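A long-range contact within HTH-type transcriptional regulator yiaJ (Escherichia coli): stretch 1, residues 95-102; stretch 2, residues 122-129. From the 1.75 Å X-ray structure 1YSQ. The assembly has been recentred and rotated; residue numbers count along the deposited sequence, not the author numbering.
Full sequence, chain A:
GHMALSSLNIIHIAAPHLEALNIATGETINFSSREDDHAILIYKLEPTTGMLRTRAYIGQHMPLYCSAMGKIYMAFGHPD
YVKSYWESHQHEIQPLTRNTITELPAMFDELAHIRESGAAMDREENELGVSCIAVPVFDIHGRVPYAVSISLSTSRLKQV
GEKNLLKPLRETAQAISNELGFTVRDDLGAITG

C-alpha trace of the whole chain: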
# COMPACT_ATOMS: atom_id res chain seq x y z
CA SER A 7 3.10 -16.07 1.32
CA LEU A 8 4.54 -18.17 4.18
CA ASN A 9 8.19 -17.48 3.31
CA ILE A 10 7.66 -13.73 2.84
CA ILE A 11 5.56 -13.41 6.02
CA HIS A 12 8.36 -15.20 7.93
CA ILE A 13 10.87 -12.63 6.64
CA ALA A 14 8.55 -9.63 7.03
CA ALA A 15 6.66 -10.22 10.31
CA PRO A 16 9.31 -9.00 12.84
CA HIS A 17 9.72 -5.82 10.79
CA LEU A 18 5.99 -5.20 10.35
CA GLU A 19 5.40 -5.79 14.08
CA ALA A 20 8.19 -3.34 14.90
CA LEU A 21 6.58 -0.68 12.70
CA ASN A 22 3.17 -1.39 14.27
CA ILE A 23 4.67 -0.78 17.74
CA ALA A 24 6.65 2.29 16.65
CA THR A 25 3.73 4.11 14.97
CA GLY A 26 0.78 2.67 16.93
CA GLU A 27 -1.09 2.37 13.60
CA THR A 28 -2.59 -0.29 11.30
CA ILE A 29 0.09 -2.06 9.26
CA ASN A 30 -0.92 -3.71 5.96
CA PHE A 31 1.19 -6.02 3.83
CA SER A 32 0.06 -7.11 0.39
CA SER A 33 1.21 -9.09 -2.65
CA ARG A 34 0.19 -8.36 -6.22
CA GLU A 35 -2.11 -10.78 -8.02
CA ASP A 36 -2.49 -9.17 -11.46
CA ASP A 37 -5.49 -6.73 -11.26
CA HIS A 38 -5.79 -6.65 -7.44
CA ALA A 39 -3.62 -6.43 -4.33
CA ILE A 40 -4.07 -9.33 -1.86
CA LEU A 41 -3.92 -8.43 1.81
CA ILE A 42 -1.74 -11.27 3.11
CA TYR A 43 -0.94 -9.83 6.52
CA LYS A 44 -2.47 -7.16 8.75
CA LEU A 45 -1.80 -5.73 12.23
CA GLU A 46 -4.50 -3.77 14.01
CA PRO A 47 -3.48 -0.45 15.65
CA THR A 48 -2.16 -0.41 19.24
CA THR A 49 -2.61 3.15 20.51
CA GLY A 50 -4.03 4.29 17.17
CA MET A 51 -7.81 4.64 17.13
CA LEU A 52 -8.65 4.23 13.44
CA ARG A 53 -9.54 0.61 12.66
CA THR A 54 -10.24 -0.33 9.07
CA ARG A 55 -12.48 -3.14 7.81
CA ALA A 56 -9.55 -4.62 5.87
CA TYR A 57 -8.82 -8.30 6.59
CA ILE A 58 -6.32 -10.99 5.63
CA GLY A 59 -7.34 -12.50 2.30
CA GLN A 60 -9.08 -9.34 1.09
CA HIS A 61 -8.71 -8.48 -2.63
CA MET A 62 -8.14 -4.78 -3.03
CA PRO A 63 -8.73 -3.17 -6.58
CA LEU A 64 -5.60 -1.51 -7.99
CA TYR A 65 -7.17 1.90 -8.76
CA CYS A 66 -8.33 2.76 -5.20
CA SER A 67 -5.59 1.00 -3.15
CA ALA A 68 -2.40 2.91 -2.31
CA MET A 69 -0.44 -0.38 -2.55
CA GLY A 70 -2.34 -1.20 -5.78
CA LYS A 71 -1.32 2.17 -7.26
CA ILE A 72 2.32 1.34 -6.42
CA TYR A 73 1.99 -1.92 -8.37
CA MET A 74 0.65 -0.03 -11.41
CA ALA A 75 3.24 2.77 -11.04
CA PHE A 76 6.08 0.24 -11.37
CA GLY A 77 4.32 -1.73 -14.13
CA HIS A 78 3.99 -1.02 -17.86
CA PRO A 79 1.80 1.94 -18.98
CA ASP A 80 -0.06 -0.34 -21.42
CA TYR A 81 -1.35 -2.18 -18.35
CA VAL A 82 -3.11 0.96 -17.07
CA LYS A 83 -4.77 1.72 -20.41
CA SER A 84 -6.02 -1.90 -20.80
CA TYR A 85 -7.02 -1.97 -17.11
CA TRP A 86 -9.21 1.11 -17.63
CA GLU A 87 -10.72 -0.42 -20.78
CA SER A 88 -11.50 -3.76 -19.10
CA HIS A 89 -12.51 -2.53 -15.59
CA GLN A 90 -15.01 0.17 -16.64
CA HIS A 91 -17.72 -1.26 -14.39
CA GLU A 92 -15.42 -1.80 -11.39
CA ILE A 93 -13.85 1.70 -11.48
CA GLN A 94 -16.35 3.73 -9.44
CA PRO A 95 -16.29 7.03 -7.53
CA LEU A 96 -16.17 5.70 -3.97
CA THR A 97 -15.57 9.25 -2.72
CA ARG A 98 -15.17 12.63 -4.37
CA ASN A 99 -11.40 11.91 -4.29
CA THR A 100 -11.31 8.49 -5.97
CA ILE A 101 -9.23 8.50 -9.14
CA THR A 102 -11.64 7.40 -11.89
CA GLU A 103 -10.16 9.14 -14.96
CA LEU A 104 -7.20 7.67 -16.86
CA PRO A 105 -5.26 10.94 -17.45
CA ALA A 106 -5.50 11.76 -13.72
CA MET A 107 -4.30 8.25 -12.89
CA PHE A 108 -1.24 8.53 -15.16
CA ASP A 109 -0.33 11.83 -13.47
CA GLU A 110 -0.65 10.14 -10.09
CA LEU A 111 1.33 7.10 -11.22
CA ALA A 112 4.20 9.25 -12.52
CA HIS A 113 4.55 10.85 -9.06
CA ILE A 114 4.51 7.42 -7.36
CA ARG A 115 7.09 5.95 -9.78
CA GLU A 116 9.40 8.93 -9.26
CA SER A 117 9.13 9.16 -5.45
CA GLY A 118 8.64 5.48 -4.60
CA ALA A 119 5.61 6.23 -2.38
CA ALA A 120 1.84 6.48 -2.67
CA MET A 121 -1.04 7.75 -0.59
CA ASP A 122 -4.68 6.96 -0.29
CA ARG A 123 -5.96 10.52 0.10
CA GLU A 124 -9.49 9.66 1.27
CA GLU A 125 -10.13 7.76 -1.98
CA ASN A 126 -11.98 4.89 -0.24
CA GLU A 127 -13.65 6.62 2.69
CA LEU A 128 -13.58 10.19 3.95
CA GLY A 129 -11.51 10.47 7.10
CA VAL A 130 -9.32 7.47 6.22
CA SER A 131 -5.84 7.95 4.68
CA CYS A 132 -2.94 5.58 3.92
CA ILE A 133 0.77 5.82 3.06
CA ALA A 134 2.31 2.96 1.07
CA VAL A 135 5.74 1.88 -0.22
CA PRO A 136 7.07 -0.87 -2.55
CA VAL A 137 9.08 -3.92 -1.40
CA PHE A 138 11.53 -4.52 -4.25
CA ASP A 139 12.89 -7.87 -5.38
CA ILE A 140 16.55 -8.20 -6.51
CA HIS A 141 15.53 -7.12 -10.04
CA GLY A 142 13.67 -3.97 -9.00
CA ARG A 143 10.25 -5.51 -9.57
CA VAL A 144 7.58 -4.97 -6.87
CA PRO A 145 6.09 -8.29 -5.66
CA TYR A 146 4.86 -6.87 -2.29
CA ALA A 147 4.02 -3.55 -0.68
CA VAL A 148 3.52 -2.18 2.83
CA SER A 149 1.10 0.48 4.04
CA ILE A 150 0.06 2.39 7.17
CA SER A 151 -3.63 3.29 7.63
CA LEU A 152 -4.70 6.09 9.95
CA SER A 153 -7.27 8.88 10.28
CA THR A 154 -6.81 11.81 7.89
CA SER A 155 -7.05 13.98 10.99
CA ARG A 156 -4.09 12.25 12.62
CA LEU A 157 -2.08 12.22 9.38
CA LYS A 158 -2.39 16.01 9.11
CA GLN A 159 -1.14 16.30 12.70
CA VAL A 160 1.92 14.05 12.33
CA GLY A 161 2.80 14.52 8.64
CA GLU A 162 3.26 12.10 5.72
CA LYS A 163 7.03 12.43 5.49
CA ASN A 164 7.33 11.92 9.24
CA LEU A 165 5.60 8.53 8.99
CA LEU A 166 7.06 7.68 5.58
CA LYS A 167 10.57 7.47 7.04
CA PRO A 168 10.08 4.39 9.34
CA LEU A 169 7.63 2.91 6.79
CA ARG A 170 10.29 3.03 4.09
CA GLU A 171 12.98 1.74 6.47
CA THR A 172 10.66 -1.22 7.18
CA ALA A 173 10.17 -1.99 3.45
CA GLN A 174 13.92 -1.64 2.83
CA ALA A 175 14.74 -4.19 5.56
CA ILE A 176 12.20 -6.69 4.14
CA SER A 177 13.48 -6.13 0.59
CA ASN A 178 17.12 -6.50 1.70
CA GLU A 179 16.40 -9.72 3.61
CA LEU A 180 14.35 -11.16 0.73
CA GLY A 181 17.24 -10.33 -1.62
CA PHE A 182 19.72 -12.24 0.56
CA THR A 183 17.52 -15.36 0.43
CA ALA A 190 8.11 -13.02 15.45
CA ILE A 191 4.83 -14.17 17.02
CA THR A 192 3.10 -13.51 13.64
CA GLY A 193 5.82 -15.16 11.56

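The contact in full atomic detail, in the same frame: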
# COMPACT_ATOMS: atom_id res chain seq x y z
N PRO A 95 -16.62 5.93 -8.43
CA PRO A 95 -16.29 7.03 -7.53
C PRO A 95 -16.72 6.75 -6.10
O PRO A 95 -17.80 7.20 -5.68
CB PRO A 95 -17.08 8.21 -8.11
CG PRO A 95 -18.28 7.57 -8.77
CD PRO A 95 -17.79 6.24 -9.28
N LEU A 96 -15.87 6.05 -5.35
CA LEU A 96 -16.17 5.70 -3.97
C LEU A 96 -16.31 6.94 -3.09
O LEU A 96 -17.19 7.01 -2.22
CB LEU A 96 -15.09 4.75 -3.41
CG LEU A 96 -14.79 3.48 -4.23
CD1 LEU A 96 -13.72 2.67 -3.53
CD2 LEU A 96 -16.04 2.64 -4.47
N THR A 97 -15.42 7.91 -3.30
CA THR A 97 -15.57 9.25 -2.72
C THR A 97 -15.33 10.26 -3.81
O THR A 97 -14.97 9.90 -4.94
CB THR A 97 -14.55 9.51 -1.57
OG1 THR A 97 -13.22 9.59 -2.11
CG2 THR A 97 -14.51 8.36 -0.60
N ARG A 98 -15.48 11.54 -3.45
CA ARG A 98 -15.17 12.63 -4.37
C ARG A 98 -13.68 12.67 -4.78
O ARG A 98 -13.31 13.37 -5.72
CB ARG A 98 -15.57 13.96 -3.73
CG ARG A 98 -14.80 14.29 -2.46
CD ARG A 98 -15.14 15.65 -1.85
NE ARG A 98 -14.40 15.88 -0.61
CZ ARG A 98 -14.95 15.96 0.61
NH1 ARG A 98 -16.27 15.83 0.77
NH2 ARG A 98 -14.19 16.18 1.68
N ASN A 99 -12.84 11.92 -4.06
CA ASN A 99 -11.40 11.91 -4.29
C ASN A 99 -10.88 10.72 -5.08
O ASN A 99 -9.73 10.73 -5.52
CB ASN A 99 -10.65 11.97 -2.95
CG ASN A 99 -11.09 13.15 -2.10
OD1 ASN A 99 -11.02 14.30 -2.55
ND2 ASN A 99 -11.55 12.88 -0.88
N THR A 100 -11.72 9.70 -5.26
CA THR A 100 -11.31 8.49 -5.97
C THR A 100 -10.86 8.85 -7.37
O THR A 100 -11.48 9.69 -8.03
CB THR A 100 -12.48 7.50 -6.06
OG1 THR A 100 -13.05 7.33 -4.76
CG2 THR A 100 -11.98 6.10 -6.47
N ILE A 101 -9.77 8.21 -7.83
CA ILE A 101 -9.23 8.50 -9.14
C ILE A 101 -9.92 7.58 -10.14
O ILE A 101 -9.64 6.38 -10.19
CB ILE A 101 -7.69 8.33 -9.16
CG1 ILE A 101 -7.02 9.21 -8.09
CG2 ILE A 101 -7.14 8.67 -10.55
CD1 ILE A 101 -5.56 8.85 -7.81
N THR A 102 -10.83 8.16 -10.93
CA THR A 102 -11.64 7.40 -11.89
C THR A 102 -11.32 7.68 -13.36
O THR A 102 -11.79 6.95 -14.24
CB THR A 102 -13.16 7.60 -11.65
OG1 THR A 102 -13.48 9.00 -11.73
CG2 THR A 102 -13.54 7.21 -10.23
N ASP A 122 -3.25 6.96 -0.09
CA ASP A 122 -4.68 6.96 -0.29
C ASP A 122 -5.15 8.23 0.40
O ASP A 122 -5.13 8.32 1.62
CB ASP A 122 -5.32 5.71 0.32
CG ASP A 122 -6.83 5.83 0.44
OD1 ASP A 122 -7.42 6.78 -0.15
OD2 ASP A 122 -7.51 5.03 1.13
N ARG A 123 -5.53 9.22 -0.41
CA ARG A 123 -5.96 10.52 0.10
C ARG A 123 -7.48 10.53 0.14
O ARG A 123 -8.15 11.17 -0.70
CB ARG A 123 -5.43 11.66 -0.79
CG ARG A 123 -3.91 11.79 -0.76
CD ARG A 123 -3.32 12.86 -1.72
NE ARG A 123 -1.86 12.75 -1.75
CZ ARG A 123 -1.18 11.97 -2.60
NH1 ARG A 123 -1.80 11.24 -3.51
NH2 ARG A 123 0.15 11.92 -2.53
N GLU A 124 -8.03 9.81 1.12
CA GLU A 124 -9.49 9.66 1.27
C GLU A 124 -10.20 9.23 -0.02
O GLU A 124 -11.27 9.77 -0.38
CB GLU A 124 -10.10 10.96 1.82
CG GLU A 124 -9.46 11.45 3.11
CD GLU A 124 -10.08 12.76 3.56
OE1 GLU A 124 -9.54 13.82 3.20
OE2 GLU A 124 -11.12 12.72 4.25
N GLU A 125 -9.59 8.28 -0.73
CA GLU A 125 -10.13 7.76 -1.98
C GLU A 125 -11.06 6.56 -1.78
O GLU A 125 -11.77 6.16 -2.70
CB GLU A 125 -8.99 7.37 -2.94
CG GLU A 125 -8.14 8.56 -3.37
CD GLU A 125 -6.73 8.15 -3.77
OE1 GLU A 125 -6.58 7.17 -4.53
OE2 GLU A 125 -5.78 8.81 -3.29
N ASN A 126 -11.06 5.98 -0.58
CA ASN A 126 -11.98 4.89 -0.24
C ASN A 126 -13.09 5.34 0.69
O ASN A 126 -14.25 5.00 0.48
CB ASN A 126 -11.23 3.74 0.40
CG ASN A 126 -10.41 2.98 -0.59
OD1 ASN A 126 -10.92 2.07 -1.26
ND2 ASN A 126 -9.15 3.35 -0.71
N GLU A 127 -12.71 6.10 1.71
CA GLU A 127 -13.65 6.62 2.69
C GLU A 127 -13.11 7.93 3.25
O GLU A 127 -11.92 8.04 3.58
CB GLU A 127 -13.88 5.61 3.81
CG GLU A 127 -14.80 6.11 4.91
CD GLU A 127 -14.93 5.15 6.07
OE1 GLU A 127 -14.63 3.94 5.91
OE2 GLU A 127 -15.35 5.61 7.14
N LEU A 128 -13.99 8.93 3.36
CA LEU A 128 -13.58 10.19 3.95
C LEU A 128 -13.12 9.92 5.36
O LEU A 128 -13.67 9.04 6.04
CB LEU A 128 -14.71 11.23 3.94
CG LEU A 128 -15.21 11.68 2.56
CD1 LEU A 128 -16.29 12.75 2.73
CD2 LEU A 128 -14.08 12.19 1.66
N GLY A 129 -12.08 10.65 5.78
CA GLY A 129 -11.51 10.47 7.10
C GLY A 129 -10.49 9.35 7.25
O GLY A 129 -9.91 9.20 8.32
O HOH W 1 -8.41 6.19 -6.21

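Side-chain groups of a turn read the backbone carbonyls of a loop: that is the rule of this contact. The type I turn from Thr97 to Thr100 presents three donors to two carbonyls. Thr97, in the p rotamer, points toward the loop and gives its hydroxyl to Glu124, OG1 to O 2.6 Å; the same OG1 accepts from Asn99 N at 3.1 Å, so one small side chain braces its own turn while gripping the partner. Its CG2 meanwhile packs 3.5 Å from Asn126 O. Asn99, chi1 m, brings ND2 to the same Glu124 O at 3.2 Å. Thr100, also m, accepts from Thr97 N through OG1 at 2.8 Å and donates that OG1 to Glu125 O at 2.7 Å. Threonine suits both places, its hydroxyl being able to accept and donate on a short stem.

Glu125 is buried, yet its carboxylate is satisfied. With chi1 m and chi2 t it is extended, which carries OE2 to within 2.9 Å of Arg123 N, from which it accepts a hydrogen bond, while a water bridges OE1 (2.7 Å) to Ile101 N (2.9 Å). Asp122 OD1 holds Glu125 N at 2.7 Å, fixing the loop from within.

At the exposed margin, Leu128 lays CD2 over one face of the Arg98 guanidinium, and its CD1 lies 3.7 Å from Arg98 NH1.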